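PDB 5N4B: prolyl oligopeptidase from Galerina marginata, which cleaves a peptide precursor after prolyl residues and then macrocyclises the released intermediate during biosynthesis of the amanitin toxins. Local coordinates for residues A[545-548]-A[549-552]; A[66-69]-A[70-73]; A[36-39]-A[40-43]; A[199-203]-A[204-208]; A[409-412]-A[413-416]. The protein carries 1 engineered substitution. All coordinates share one frame; numbering follows the deposited sequence.

Contact 1: residues A[545-548]-A[549-552]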
loop_
_atom_site.group_PDB
_atom_site.type_symbol
_atom_site.label_atom_id
_atom_site.label_comp_id
_atom_site.label_asym_id
_atom_site.label_seq_id
_atom_site.Cartn_x
_atom_site.Cartn_y
_atom_site.Cartn_z
ATOM N N GLU A 545 -12.874 -0.944 -19.510
ATOM C CA GLU A 545 -13.793 -0.073 -20.233
ATOM C C GLU A 545 -14.658 0.819 -19.342
ATOM O O GLU A 545 -15.242 1.777 -19.870
ATOM C CB GLU A 545 -14.667 -0.875 -21.200
ATOM C CG GLU A 545 -15.736 -1.704 -20.551
ATOM C CD GLU A 545 -15.293 -3.105 -20.158
ATOM O OE1 GLU A 545 -14.072 -3.401 -20.079
ATOM O OE2 GLU A 545 -16.212 -3.938 -19.938
ATOM N N THR A 546 -14.782 0.528 -18.049
ATOM C CA THR A 546 -15.537 1.381 -17.141
ATOM C C THR A 546 -14.652 2.288 -16.284
ATOM O O THR A 546 -15.146 2.890 -15.326
ATOM C CB THR A 546 -16.397 0.540 -16.189
ATOM O OG1 THR A 546 -15.559 -0.255 -15.373
ATOM C CG2 THR A 546 -17.403 -0.377 -16.923
ATOM N N LYS A 547 -13.358 2.391 -16.596
ATOM C CA LYS A 547 -12.453 3.195 -15.769
ATOM C C LYS A 547 -12.900 4.645 -15.691
ATOM O O LYS A 547 -12.638 5.317 -14.687
ATOM C CB LYS A 547 -11.018 3.114 -16.330
ATOM C CG LYS A 547 -9.963 3.666 -15.373
ATOM C CD LYS A 547 -9.729 2.676 -14.211
ATOM C CE LYS A 547 -9.533 3.328 -12.897
ATOM N NZ LYS A 547 -9.577 2.270 -11.812
ATOM N N VAL A 548 -13.567 5.157 -16.725
ATOM C CA VAL A 548 -14.083 6.525 -16.680
ATOM C C VAL A 548 -14.971 6.739 -15.455
ATOM O O VAL A 548 -15.035 7.851 -14.929
ATOM C CB VAL A 548 -14.803 6.900 -17.988
ATOM C CG1 VAL A 548 -16.040 6.065 -18.166
ATOM C CG2 VAL A 548 -15.211 8.381 -17.972
ATOM N N ASN A 549 -15.627 5.679 -14.945
ATOM C CA ASN A 549 -16.519 5.865 -13.810
ATOM C C ASN A 549 -15.769 6.294 -12.559
ATOM O O ASN A 549 -16.318 7.037 -11.744
ATOM C CB ASN A 549 -17.264 4.585 -13.495
ATOM C CG ASN A 549 -18.253 4.198 -14.537
ATOM O OD1 ASN A 549 -18.700 4.985 -15.363
ATOM N ND2 ASN A 549 -18.620 2.937 -14.488
ATOM N N THR A 550 -14.525 5.839 -12.410
ATOM C CA THR A 550 -13.700 6.275 -11.277
ATOM C C THR A 550 -13.559 7.786 -11.257
ATOM O O THR A 550 -13.680 8.431 -10.203
ATOM C CB THR A 550 -12.345 5.621 -11.387
ATOM O OG1 THR A 550 -12.487 4.175 -11.376
ATOM C CG2 THR A 550 -11.472 6.049 -10.278
ATOM N N PHE A 551 -13.269 8.356 -12.427
ATOM C CA PHE A 551 -13.096 9.797 -12.566
ATOM C C PHE A 551 -14.417 10.535 -12.348
ATOM O O PHE A 551 -14.467 11.531 -11.629
ATOM C CB PHE A 551 -12.497 10.123 -13.939
ATOM C CG PHE A 551 -11.086 9.654 -14.085
ATOM C CD1 PHE A 551 -10.802 8.384 -14.513
ATOM C CD2 PHE A 551 -10.035 10.458 -13.732
ATOM C CE1 PHE A 551 -9.501 7.920 -14.601
ATOM C CE2 PHE A 551 -8.758 10.005 -13.803
ATOM C CZ PHE A 551 -8.471 8.783 -14.267
ATOM N N ASP A 552 -15.511 10.027 -12.943
ATOM C CA ASP A 552 -16.815 10.623 -12.717
ATOM C C ASP A 552 -17.175 10.600 -11.225
ATOM O O ASP A 552 -17.721 11.567 -10.699
ATOM C CB ASP A 552 -17.861 9.885 -13.561
ATOM C CG ASP A 552 -17.748 10.186 -15.075
ATOM O OD1 ASP A 552 -17.197 11.252 -15.434
ATOM O OD2 ASP A 552 -18.259 9.371 -15.873
#
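Lys547 and Thr550 meet at the first turn of helix 548-563, in the alpha/beta-hydrolase domain, where the chain leaves a loop and winds into the helix. The lysine chain starts anti to the backbone N (chi1 -167°) and then bends twice, which brings its CE within 3.4 Å of Thr550 OG1 at an oblique crossing. Its NZ is fixed by a salt bridge to Glu623 and by the carbonyls of Gly498 and Gly542, which probably balances this buried charge; Thr550 OG1 itself bonds to the carbonyl of Arg529. Threonine suits the site because its hydroxyl serves the neighbouring loop while its CB lies close to Lys547 O.

The Phe551 ring brings its edge, at CD1, to Lys547 O and packs against Leu582 and Ser587 of helix 579-590. Asn549 lays its amide beside Thr546, ND2 lying 3.7 Å from Thr546 CB while bonding to Gly541 O. Val548 CG2 approaches Asp552 OD2 at 3.8 Å. Backbone bonds bind the turn: Asn549 N reaches Thr546 O at 2.9 Å, Thr550 N bonds weakly to Lys547 O, and Asp552 N meets Val548 O at 3.0 Å.

Contact 2: residues A[66-69]-A[70-73]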
loop_
_atom_site.group_PDB
_atom_site.type_symbol
_atom_site.label_atom_id
_atom_site.label_comp_id
_atom_site.label_asym_id
_atom_site.label_seq_id
_atom_site.Cartn_x
_atom_site.Cartn_y
_atom_site.Cartn_z
ATOM N N ASN A 66 6.585 31.397 0.385
ATOM C CA ASN A 66 5.486 31.105 1.308
ATOM C C ASN A 66 6.087 30.851 2.697
ATOM O O ASN A 66 6.550 29.745 2.986
ATOM C CB ASN A 66 4.743 29.890 0.787
ATOM C CG ASN A 66 3.545 29.527 1.644
ATOM O OD1 ASN A 66 3.385 30.078 2.747
ATOM N ND2 ASN A 66 2.713 28.646 1.151
ATOM N N ALA A 67 6.064 31.864 3.575
ATOM C CA ALA A 67 6.633 31.697 4.912
ATOM C C ALA A 67 5.808 30.758 5.783
ATOM O O ALA A 67 6.307 30.253 6.790
ATOM C CB ALA A 67 6.772 33.058 5.595
ATOM N N ASP A 68 4.578 30.460 5.395
ATOM C CA ASP A 68 3.782 29.565 6.206
ATOM C C ASP A 68 4.250 28.116 6.126
ATOM O O ASP A 68 3.919 27.330 7.012
ATOM C CB ASP A 68 2.316 29.635 5.812
ATOM C CG ASP A 68 1.693 30.979 6.133
ATOM O OD1 ASP A 68 2.337 31.857 6.787
ATOM O OD2 ASP A 68 0.543 31.176 5.721
ATOM N N ILE A 69 5.013 27.740 5.099
ATOM C CA ILE A 69 5.482 26.358 4.998
ATOM C C ILE A 69 6.334 25.988 6.211
ATOM O O ILE A 69 6.196 24.898 6.771
ATOM C CB ILE A 69 6.197 26.114 3.654
ATOM C CG1 ILE A 69 5.153 26.129 2.535
ATOM C CG2 ILE A 69 6.893 24.768 3.644
ATOM C CD1 ILE A 69 5.733 26.162 1.169
ATOM N N GLN A 70 7.266 26.862 6.608
ATOM C CA GLN A 70 8.085 26.552 7.784
ATOM C C GLN A 70 7.252 26.445 9.053
ATOM O O GLN A 70 7.594 25.652 9.960
ATOM C CB GLN A 70 9.173 27.616 7.978
ATOM C CG GLN A 70 10.428 27.296 7.237
ATOM C CD GLN A 70 11.237 26.249 7.967
ATOM O OE1 GLN A 70 10.947 25.055 7.881
ATOM N NE2 GLN A 70 12.198 26.692 8.749
ATOM N N LYS A 71 6.194 27.252 9.170
ATOM C CA LYS A 71 5.289 27.142 10.306
ATOM C C LYS A 71 4.597 25.780 10.314
ATOM O O LYS A 71 4.463 25.138 11.363
ATOM C CB LYS A 71 4.263 28.295 10.317
ATOM C CG LYS A 71 4.903 29.694 10.315
ATOM C CD LYS A 71 3.855 30.811 10.419
ATOM C CE LYS A 71 4.496 32.194 10.674
ATOM N NZ LYS A 71 5.547 32.557 9.667
ATOM N N LEU A 72 4.190 25.311 9.140
ATOM C CA LEU A 72 3.556 24.004 9.057
ATOM C C LEU A 72 4.558 22.894 9.343
ATOM O O LEU A 72 4.221 21.910 9.989
ATOM C CB LEU A 72 2.931 23.796 7.681
ATOM C CG LEU A 72 1.722 24.620 7.386
ATOM C CD1 LEU A 72 1.226 24.204 5.976
ATOM C CD2 LEU A 72 0.589 24.505 8.383
ATOM N N ALA A 73 5.804 23.024 8.896
ATOM C CA ALA A 73 6.798 22.012 9.239
ATOM C C ALA A 73 6.926 21.846 10.751
ATOM O O ALA A 73 6.999 20.720 11.272
ATOM C CB ALA A 73 8.145 22.345 8.638
HETATM O O HOH W 1 8.553 28.638 4.556
HETATM O O HOH W 2 8.292 31.051 8.829
#
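The start of helix 68-80 is an N-terminal cap joined to the first helical turn, and across it Asp68 and Ile69 give their carbonyls to the amides of Leu72 and Ala73. Leu72 N lies 2.9 Å from Asp68 O, and Ala73 N is equally near Ile69 O; both are ordinary i to i+4 bonds. Ahead of them Asn66 turns its side chain forward, toward the helix: with CG trans to the amide nitrogen (chi1 -178°), OD1 accepts from Asp68 N at 2.9 Å, the donor tilted 31° from the amide plane. Asparagine suits this position because its short side chain offers a carbonyl to an amide that the helix itself cannot serve.

Such capping is a common way to begin a helix, and here water extends it. One water receives Gln70 N and donates to Asn66 O, while another donates to Ala67 O and weakly accepts from Lys71 NZ. The long lysine chain runs back toward the helix start and bends only at its last torsion (chi4 54°). Its CD passes 4.1 Å from Asp68 OD1, but NZ stays 4.4 Å from that oxygen, beyond a salt bridge; the acid near the helix N-terminus probably interacts favourably with the helix dipole. Ile69, branched and apolar, faces inward onto Ala713 and Asp714 of helix 705-722, and Ala73, small enough for close approach, also touches Ala713.

Contact 3: residues A[36-39]-A[40-43]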
loop_
_atom_site.group_PDB
_atom_site.type_symbol
_atom_site.label_atom_id
_atom_site.label_comp_id
_atom_site.label_asym_id
_atom_site.label_seq_id
_atom_site.Cartn_x
_atom_site.Cartn_y
_atom_site.Cartn_z
ATOM N N ASP A 36 4.465 12.353 -29.831
ATOM C CA ASP A 36 5.005 12.225 -28.471
ATOM C C ASP A 36 6.251 13.106 -28.391
ATOM O O ASP A 36 7.383 12.616 -28.303
ATOM C CB ASP A 36 5.294 10.771 -28.108
ATOM C CG ASP A 36 5.308 10.512 -26.568
ATOM O OD1 ASP A 36 4.497 11.141 -25.837
ATOM O OD2 ASP A 36 6.099 9.655 -26.111
ATOM N N PRO A 37 6.063 14.430 -28.391
ATOM C CA PRO A 37 7.201 15.351 -28.438
ATOM C C PRO A 37 8.072 15.285 -27.220
ATOM O O PRO A 37 9.196 15.811 -27.242
ATOM C CB PRO A 37 6.537 16.739 -28.582
ATOM C CG PRO A 37 5.158 16.539 -28.085
ATOM C CD PRO A 37 4.779 15.132 -28.454
ATOM N N TYR A 38 7.566 14.698 -26.119
ATOM C CA TYR A 38 8.337 14.560 -24.891
ATOM C C TYR A 38 8.784 13.115 -24.654
ATOM O O TYR A 38 9.102 12.732 -23.514
ATOM C CB TYR A 38 7.566 15.147 -23.683
ATOM C CG TYR A 38 7.164 16.594 -23.962
ATOM C CD1 TYR A 38 8.115 17.574 -24.244
ATOM C CD2 TYR A 38 5.815 16.967 -23.981
ATOM C CE1 TYR A 38 7.737 18.858 -24.529
ATOM C CE2 TYR A 38 5.448 18.242 -24.266
ATOM C CZ TYR A 38 6.382 19.191 -24.538
ATOM O OH TYR A 38 5.973 20.485 -24.863
ATOM N N GLN A 39 8.853 12.314 -25.715
ATOM C CA GLN A 39 9.366 10.949 -25.581
ATOM C C GLN A 39 10.730 10.943 -24.925
ATOM O O GLN A 39 11.058 10.015 -24.177
ATOM C CB GLN A 39 9.402 10.254 -26.953
ATOM C CG GLN A 39 9.921 8.800 -26.881
ATOM C CD GLN A 39 11.435 8.727 -26.752
ATOM O OE1 GLN A 39 12.157 9.540 -27.336
ATOM N NE2 GLN A 39 11.936 7.770 -25.954
ATOM N N TRP A 40 11.534 11.977 -25.175
ATOM C CA TRP A 40 12.894 12.052 -24.656
ATOM C C TRP A 40 12.938 12.160 -23.134
ATOM O O TRP A 40 13.957 11.832 -22.534
ATOM C CB TRP A 40 13.670 13.178 -25.332
ATOM C CG TRP A 40 13.107 14.533 -25.123
ATOM C CD1 TRP A 40 12.150 15.141 -25.866
ATOM C CD2 TRP A 40 13.469 15.429 -24.085
ATOM N NE1 TRP A 40 11.891 16.397 -25.331
ATOM C CE2 TRP A 40 12.697 16.595 -24.248
ATOM C CE3 TRP A 40 14.394 15.375 -23.037
ATOM C CZ2 TRP A 40 12.824 17.698 -23.411
ATOM C CZ3 TRP A 40 14.510 16.468 -22.203
ATOM C CH2 TRP A 40 13.727 17.612 -22.386
ATOM N N LEU A 41 11.847 12.553 -22.487
ATOM C CA LEU A 41 11.782 12.586 -21.028
ATOM C C LEU A 41 11.637 11.211 -20.431
ATOM O O LEU A 41 11.632 11.090 -19.203
ATOM C CB LEU A 41 10.650 13.524 -20.566
ATOM C CG LEU A 41 11.015 14.999 -20.696
ATOM C CD1 LEU A 41 9.794 15.916 -20.480
ATOM C CD2 LEU A 41 12.103 15.384 -19.672
ATOM N N GLU A 42 11.519 10.169 -21.251
ATOM C CA GLU A 42 11.576 8.795 -20.758
ATOM C C GLU A 42 12.992 8.383 -20.380
ATOM O O GLU A 42 13.159 7.334 -19.736
ATOM C CB GLU A 42 11.085 7.800 -21.803
ATOM C CG GLU A 42 9.631 7.942 -22.163
ATOM C CD GLU A 42 9.235 7.215 -23.431
ATOM O OE1 GLU A 42 10.022 6.421 -24.021
ATOM O OE2 GLU A 42 8.084 7.406 -23.863
ATOM N N GLU A 43 13.989 9.169 -20.775
ATOM C CA GLU A 43 15.370 8.733 -20.761
ATOM C C GLU A 43 16.135 9.371 -19.621
ATOM O O GLU A 43 15.661 10.287 -18.939
ATOM C CB GLU A 43 16.049 9.109 -22.072
ATOM C CG GLU A 43 15.334 8.681 -23.335
ATOM C CD GLU A 43 15.397 7.182 -23.651
ATOM O OE1 GLU A 43 15.965 6.404 -22.845
ATOM O OE2 GLU A 43 14.845 6.816 -24.718
HETATM O O HOH W 3 14.982 8.631 -27.201
#
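Gln39, Trp40 and Tyr38 carry this contact, and Gln39 does most of the polar work. Its CG is set beside the carbonyl carbon (chi1 -179°) and the chain then bends at chi2, bringing the amide to the acids of Glu42 and Glu43. There NE2 donates to Glu42 OE1 at 3.0 Å, coming from above the carboxylate plane, with the amide and carboxylate planes almost perpendicular. The same nitrogen makes a weak bond to Glu43 OE2 at 3.3 Å, and a water donates both to Gln39 OE1 and to Glu43 OE2. A glutamine is apt because one amide can offer hydrogens to two acids and still accept from water.

The backbone beneath is a type I turn from Asp36 to Gln39 running on into a short 3-10 segment, whose i to i+3 bonds include Leu41 N to Tyr38 O, 2.9 Å. This winding places the Trp40 indole beside Tyr38, both pointing the same way, with NE1 at the edge of the tyrosine ring, 4.1 Å from CD1. Trp40 NE1 bonds to the carbonyl of Arg16, and Tyr38 OH to Arg17, so both aromatics tie the turn to the N-terminal segment. Leu41 CD1 packs on Tyr38 CB at 4.0 Å. Two acids also come close, Asp36 OD2 lying 3.7 Å from Glu42 OE2; Lys672 bridges both, and Lys610 also pairs with Glu42, which probably offsets their repulsion.

Contact 4: residues A[199-203]-A[204-208]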
loop_
_atom_site.group_PDB
_atom_site.type_symbol
_atom_site.label_atom_id
_atom_site.label_comp_id
_atom_site.label_asym_id
_atom_site.label_seq_id
_atom_site.Cartn_x
_atom_site.Cartn_y
_atom_site.Cartn_z
ATOM N N LYS A 199 19.904 -13.397 -2.547
ATOM C CA LYS A 199 19.766 -12.233 -3.408
ATOM C C LYS A 199 18.585 -12.388 -4.361
ATOM O O LYS A 199 18.015 -13.477 -4.566
ATOM C CB LYS A 199 21.050 -12.041 -4.217
ATOM C CG LYS A 199 22.226 -11.622 -3.307
ATOM C CD LYS A 199 23.524 -11.435 -4.091
ATOM C CE LYS A 199 23.427 -10.288 -5.106
ATOM N NZ LYS A 199 23.301 -8.912 -4.550
ATOM N N TRP A 200 18.207 -11.252 -4.950
ATOM C CA TRP A 200 17.273 -11.175 -6.070
ATOM C C TRP A 200 15.826 -11.382 -5.658
ATOM O O TRP A 200 14.976 -11.721 -6.460
ATOM C CB TRP A 200 17.679 -12.126 -7.228
ATOM C CG TRP A 200 19.119 -11.920 -7.607
ATOM C CD1 TRP A 200 20.156 -12.772 -7.369
ATOM C CD2 TRP A 200 19.671 -10.784 -8.239
ATOM N NE1 TRP A 200 21.319 -12.226 -7.811
ATOM C CE2 TRP A 200 21.059 -10.997 -8.341
ATOM C CE3 TRP A 200 19.131 -9.594 -8.734
ATOM C CZ2 TRP A 200 21.915 -10.079 -8.959
ATOM C CZ3 TRP A 200 19.984 -8.673 -9.306
ATOM C CH2 TRP A 200 21.368 -8.932 -9.419
ATOM N N PHE A 201 15.527 -11.117 -4.384
ATOM C CA PHE A 201 14.213 -11.326 -3.804
ATOM C C PHE A 201 13.306 -10.144 -4.116
ATOM O O PHE A 201 13.678 -8.971 -3.916
ATOM C CB PHE A 201 14.381 -11.475 -2.284
ATOM C CG PHE A 201 13.095 -11.411 -1.471
ATOM C CD1 PHE A 201 12.075 -12.277 -1.709
ATOM C CD2 PHE A 201 12.952 -10.509 -0.436
ATOM C CE1 PHE A 201 10.888 -12.211 -0.960
ATOM C CE2 PHE A 201 11.803 -10.463 0.331
ATOM C CZ PHE A 201 10.785 -11.320 0.081
ATOM N N LYS A 202 12.086 -10.435 -4.562
ATOM C CA LYS A 202 11.133 -9.385 -4.850
ATOM C C LYS A 202 9.739 -9.971 -5.026
ATOM O O LYS A 202 9.587 -11.070 -5.558
ATOM C CB LYS A 202 11.531 -8.656 -6.149
ATOM C CG LYS A 202 10.981 -7.256 -6.358
ATOM C CD LYS A 202 11.545 -6.641 -7.633
ATOM C CE LYS A 202 11.215 -5.198 -7.704
ATOM N NZ LYS A 202 11.931 -4.530 -8.858
ATOM N N PHE A 203 8.730 -9.214 -4.584
ATOM C CA PHE A 203 7.305 -9.451 -4.876
ATOM C C PHE A 203 6.736 -10.727 -4.266
ATOM O O PHE A 203 5.774 -11.293 -4.799
ATOM C CB PHE A 203 6.992 -9.377 -6.381
ATOM C CG PHE A 203 7.262 -8.036 -7.024
ATOM C CD1 PHE A 203 6.902 -6.868 -6.401
ATOM C CD2 PHE A 203 7.858 -7.963 -8.267
ATOM C CE1 PHE A 203 7.139 -5.647 -7.034
ATOM C CE2 PHE A 203 8.075 -6.739 -8.901
ATOM C CZ PHE A 203 7.722 -5.589 -8.244
ATOM N N SER A 204 7.260 -11.193 -3.148
ATOM C CA SER A 204 6.568 -12.219 -2.371
ATOM C C SER A 204 6.843 -12.001 -0.892
ATOM O O SER A 204 7.622 -11.139 -0.507
ATOM C CB SER A 204 6.954 -13.658 -2.788
ATOM O OG SER A 204 8.173 -14.119 -2.169
ATOM N N THR A 205 6.146 -12.788 -0.086
ATOM C CA THR A 205 6.427 -12.920 1.337
ATOM C C THR A 205 7.587 -13.906 1.547
ATOM O O THR A 205 8.030 -14.586 0.616
ATOM C CB THR A 205 5.153 -13.425 2.048
ATOM O OG1 THR A 205 4.629 -14.553 1.351
ATOM C CG2 THR A 205 4.101 -12.315 2.085
ATOM N N ILE A 206 8.062 -13.978 2.790
ATOM C CA ILE A 206 8.990 -15.014 3.241
ATOM C C ILE A 206 8.168 -16.033 4.011
ATOM O O ILE A 206 7.538 -15.682 5.022
ATOM C CB ILE A 206 10.081 -14.417 4.138
ATOM C CG1 ILE A 206 10.953 -13.422 3.365
ATOM C CG2 ILE A 206 10.911 -15.489 4.798
ATOM C CD1 ILE A 206 11.857 -12.624 4.175
ATOM N N ILE A 207 8.216 -17.311 3.575
ATOM C CA ILE A 207 7.356 -18.366 4.123
ATOM C C ILE A 207 8.219 -19.509 4.643
ATOM O O ILE A 207 8.741 -20.312 3.875
ATOM C CB ILE A 207 6.358 -18.853 3.075
ATOM C CG1 ILE A 207 5.448 -17.708 2.640
ATOM C CG2 ILE A 207 5.529 -20.012 3.606
ATOM C CD1 ILE A 207 4.491 -17.221 3.682
ATOM N N TRP A 208 8.361 -19.613 5.955
ATOM C CA TRP A 208 9.098 -20.717 6.533
ATOM C C TRP A 208 8.328 -22.015 6.421
ATOM O O TRP A 208 7.102 -22.054 6.549
ATOM C CB TRP A 208 9.336 -20.469 8.016
ATOM C CG TRP A 208 10.394 -19.399 8.329
ATOM C CD1 TRP A 208 10.189 -18.042 8.465
ATOM C CD2 TRP A 208 11.794 -19.616 8.555
ATOM N NE1 TRP A 208 11.377 -17.407 8.735
ATOM C CE2 TRP A 208 12.375 -18.341 8.795
ATOM C CE3 TRP A 208 12.626 -20.742 8.569
ATOM C CZ2 TRP A 208 13.712 -18.174 9.071
ATOM C CZ3 TRP A 208 13.982 -20.565 8.825
ATOM C CH2 TRP A 208 14.512 -19.308 9.073
#
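Phe201 reaches forward over the bend to touch Ser204 and Ile206, and its path explains the contact. From CB, a chi1 of 168° points CG away from the residue's own amide nitrogen, which throws the ring along the direction in which the strand is heading rather than back over it. At the far end of the ring, CE1 lies 3.5 Å from Ser204 OG, which sits at the ring edge and in its plane. The terminal CZ goes further: it comes 3.2 Å from Ser204 O and 3.9 Å from Ile206 CG1, whose side chain crosses the phenylalanine at about a right angle. A flat, wholly apolar ring suits this place, since Tyr217, Ile172 and Ala161 of neighbouring strands also touch it.

Ser204 is small enough to sit at the ring edge, and its hydroxyl is occupied: OG donates to Thr205 O at 2.8 Å and is also bonded to Gln218 N. Ile206, a branched residue, touches Phe201, Phe215 and Ile172. Lys202 CG lies 3.7 Å above the centre of one face of the Phe203 ring. Lys202 NZ is held by a salt bridge to Asp232 and by Asp168 O, and its side chain comes within about 4 Å of that of catalytic His699. Where the strand turns, Trp200 and Phe201 both face Ser170 as a G1 beta bulge, and the chain then passes from the outermost strand 198-201 of one four-stranded sheet to strand 207-208 of the next, the blade-to-blade connection of a beta-propeller.

Contact 5: residues A[409-412]-A[413-416]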
loop_
_atom_site.group_PDB
_atom_site.type_symbol
_atom_site.label_atom_id
_atom_site.label_comp_id
_atom_site.label_asym_id
_atom_site.label_seq_id
_atom_site.Cartn_x
_atom_site.Cartn_y
_atom_site.Cartn_z
ATOM N N ALA A 409 -3.880 -10.227 14.188
ATOM C CA ALA A 409 -2.519 -10.756 14.322
ATOM C C ALA A 409 -2.542 -11.918 15.310
ATOM O O ALA A 409 -2.979 -11.762 16.461
ATOM C CB ALA A 409 -1.579 -9.679 14.850
ATOM N N ASN A 410 -2.040 -13.060 14.882
ATOM C CA ASN A 410 -2.039 -14.220 15.749
ATOM C C ASN A 410 -1.194 -15.342 15.150
ATOM O O ASN A 410 -0.767 -15.307 13.990
ATOM C CB ASN A 410 -3.448 -14.723 16.046
ATOM C CG ASN A 410 -4.037 -15.534 14.943
ATOM O OD1 ASN A 410 -4.025 -15.148 13.785
ATOM N ND2 ASN A 410 -4.534 -16.692 15.291
ATOM N N ARG A 411 -1.038 -16.375 15.974
ATOM C CA ARG A 411 -0.493 -17.667 15.581
ATOM C C ARG A 411 -1.531 -18.696 15.988
ATOM O O ARG A 411 -1.908 -18.776 17.159
ATOM C CB ARG A 411 0.871 -17.922 16.248
ATOM C CG ARG A 411 1.901 -16.848 15.891
ATOM C CD ARG A 411 3.260 -17.141 16.561
ATOM N NE ARG A 411 3.864 -18.318 15.966
ATOM C CZ ARG A 411 4.771 -19.066 16.560
ATOM N NH1 ARG A 411 5.224 -18.767 17.758
ATOM N NH2 ARG A 411 5.210 -20.154 15.947
ATOM N N GLN A 412 -1.941 -19.503 15.016
ATOM C CA GLN A 412 -3.048 -20.453 15.188
ATOM C C GLN A 412 -2.939 -21.318 16.438
ATOM O O GLN A 412 -3.936 -21.582 17.114
ATOM C CB GLN A 412 -3.153 -21.351 13.954
ATOM C CG GLN A 412 -4.205 -22.431 14.110
ATOM C CD GLN A 412 -4.230 -23.309 12.892
ATOM O OE1 GLN A 412 -4.335 -22.817 11.762
ATOM N NE2 GLN A 412 -4.154 -24.623 13.106
ATOM N N LYS A 413 -1.751 -21.822 16.749
ATOM C CA LYS A 413 -1.633 -22.751 17.857
ATOM C C LYS A 413 -1.789 -22.104 19.235
ATOM O O LYS A 413 -1.941 -22.827 20.229
ATOM C CB LYS A 413 -0.315 -23.518 17.770
ATOM C CG LYS A 413 0.923 -22.692 18.116
ATOM C CD LYS A 413 2.184 -23.483 17.838
ATOM C CE LYS A 413 3.428 -22.655 18.088
ATOM N NZ LYS A 413 4.630 -23.509 17.745
ATOM N N GLN A 414 -1.727 -20.788 19.325
ATOM C CA GLN A 414 -1.711 -20.098 20.587
ATOM C C GLN A 414 -3.112 -19.808 21.091
ATOM O O GLN A 414 -4.090 -19.842 20.331
ATOM C CB GLN A 414 -0.881 -18.802 20.455
ATOM C CG GLN A 414 0.552 -19.096 20.157
ATOM C CD GLN A 414 1.413 -17.870 19.945
ATOM O OE1 GLN A 414 0.964 -16.803 19.612
ATOM N NE2 GLN A 414 2.718 -18.073 20.089
ATOM N N THR A 415 -3.201 -19.496 22.383
ATOM C CA THR A 415 -4.475 -19.286 23.045
ATOM C C THR A 415 -4.918 -17.837 23.101
ATOM O O THR A 415 -5.787 -17.508 23.909
ATOM C CB THR A 415 -4.432 -19.817 24.468
ATOM O OG1 THR A 415 -3.366 -19.161 25.177
ATOM C CG2 THR A 415 -4.233 -21.360 24.455
ATOM N N HIS A 416 -4.337 -16.972 22.278
ATOM C CA HIS A 416 -4.703 -15.556 22.210
ATOM C C HIS A 416 -4.641 -15.123 20.754
ATOM O O HIS A 416 -4.053 -15.758 19.900
ATOM C CB HIS A 416 -3.767 -14.658 23.055
ATOM C CG HIS A 416 -2.391 -14.593 22.525
ATOM N ND1 HIS A 416 -1.411 -15.514 22.865
ATOM C CD2 HIS A 416 -1.841 -13.773 21.603
ATOM C CE1 HIS A 416 -0.318 -15.232 22.177
ATOM N NE2 HIS A 416 -0.556 -14.191 21.401
HETATM O O HOH W 4 -4.416 -17.883 18.010
HETATM O O HOH W 5 -1.522 -15.692 18.678
#
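Arg411 and Gln414 form the close-packed side of this turn. With CG anti to the carbonyl carbon (chi1 -59°), the arginine sets its carbons from CB to CD against the glutamine amide: Gln414 OE1 is 3.5 Å from Arg411 CB, and Gln414 NE2 is 3.7 Å from Arg411 CD. A bend at chi3 then puts the guanidinium beside Lys413, its plane turned 70° from that of the amide. Lys413 runs alongside in the same direction, placing CE over one face of the guanidinium, 3.7 Å from Arg411 NH2. Both cations make salt bridges to Asp92, which draws them together, and Leu90 O accepts from both Arg411 NH1 and Gln414 NE2. Long, flexible side chains with several donors suit such a shared set of acceptors.

The other side is looser and mediated by water. Asn410 CB only approaches His416 O, at 4.0 Å, and two waters lie between the arms, each within 2.9 Å of His416 O. One accepts from Asn410 ND2; the other accepts from Arg411 N at 2.8 Å and lies over one face of the His416 ring, toward its rim. Asn410 also ties its amide to Asn366 and Cys367 O.

Arg411 further packs on an apolar side chain of the bound peptide. The backbone closes with Gln414 N to Arg411 O, 3.0 Å, a type I beta turn within the connection between antiparallel strands 405-409 and 416-423 of one propeller blade.

How the contacts relate
Along the chain the order is contact 3, contact 2, contact 4, contact 5, contact 1. Contacts 4 and 5 both belong to the beta-propeller and are the closest pair, with centres about 24 Å apart; one joins two successive blades, the other two strands of a single blade. Contacts 2 and 3, though early in the sequence, pack against helices 705-722 and 668-680 of the hydrolase domain, so the N-terminal segment wraps round that domain before the propeller begins. Contact 1 lies within the hydrolase domain, about 34 Å from contact 4 between centres. Contacts 3 and 5 are farthest apart, about 53 Å between centres, and no two contacts touch.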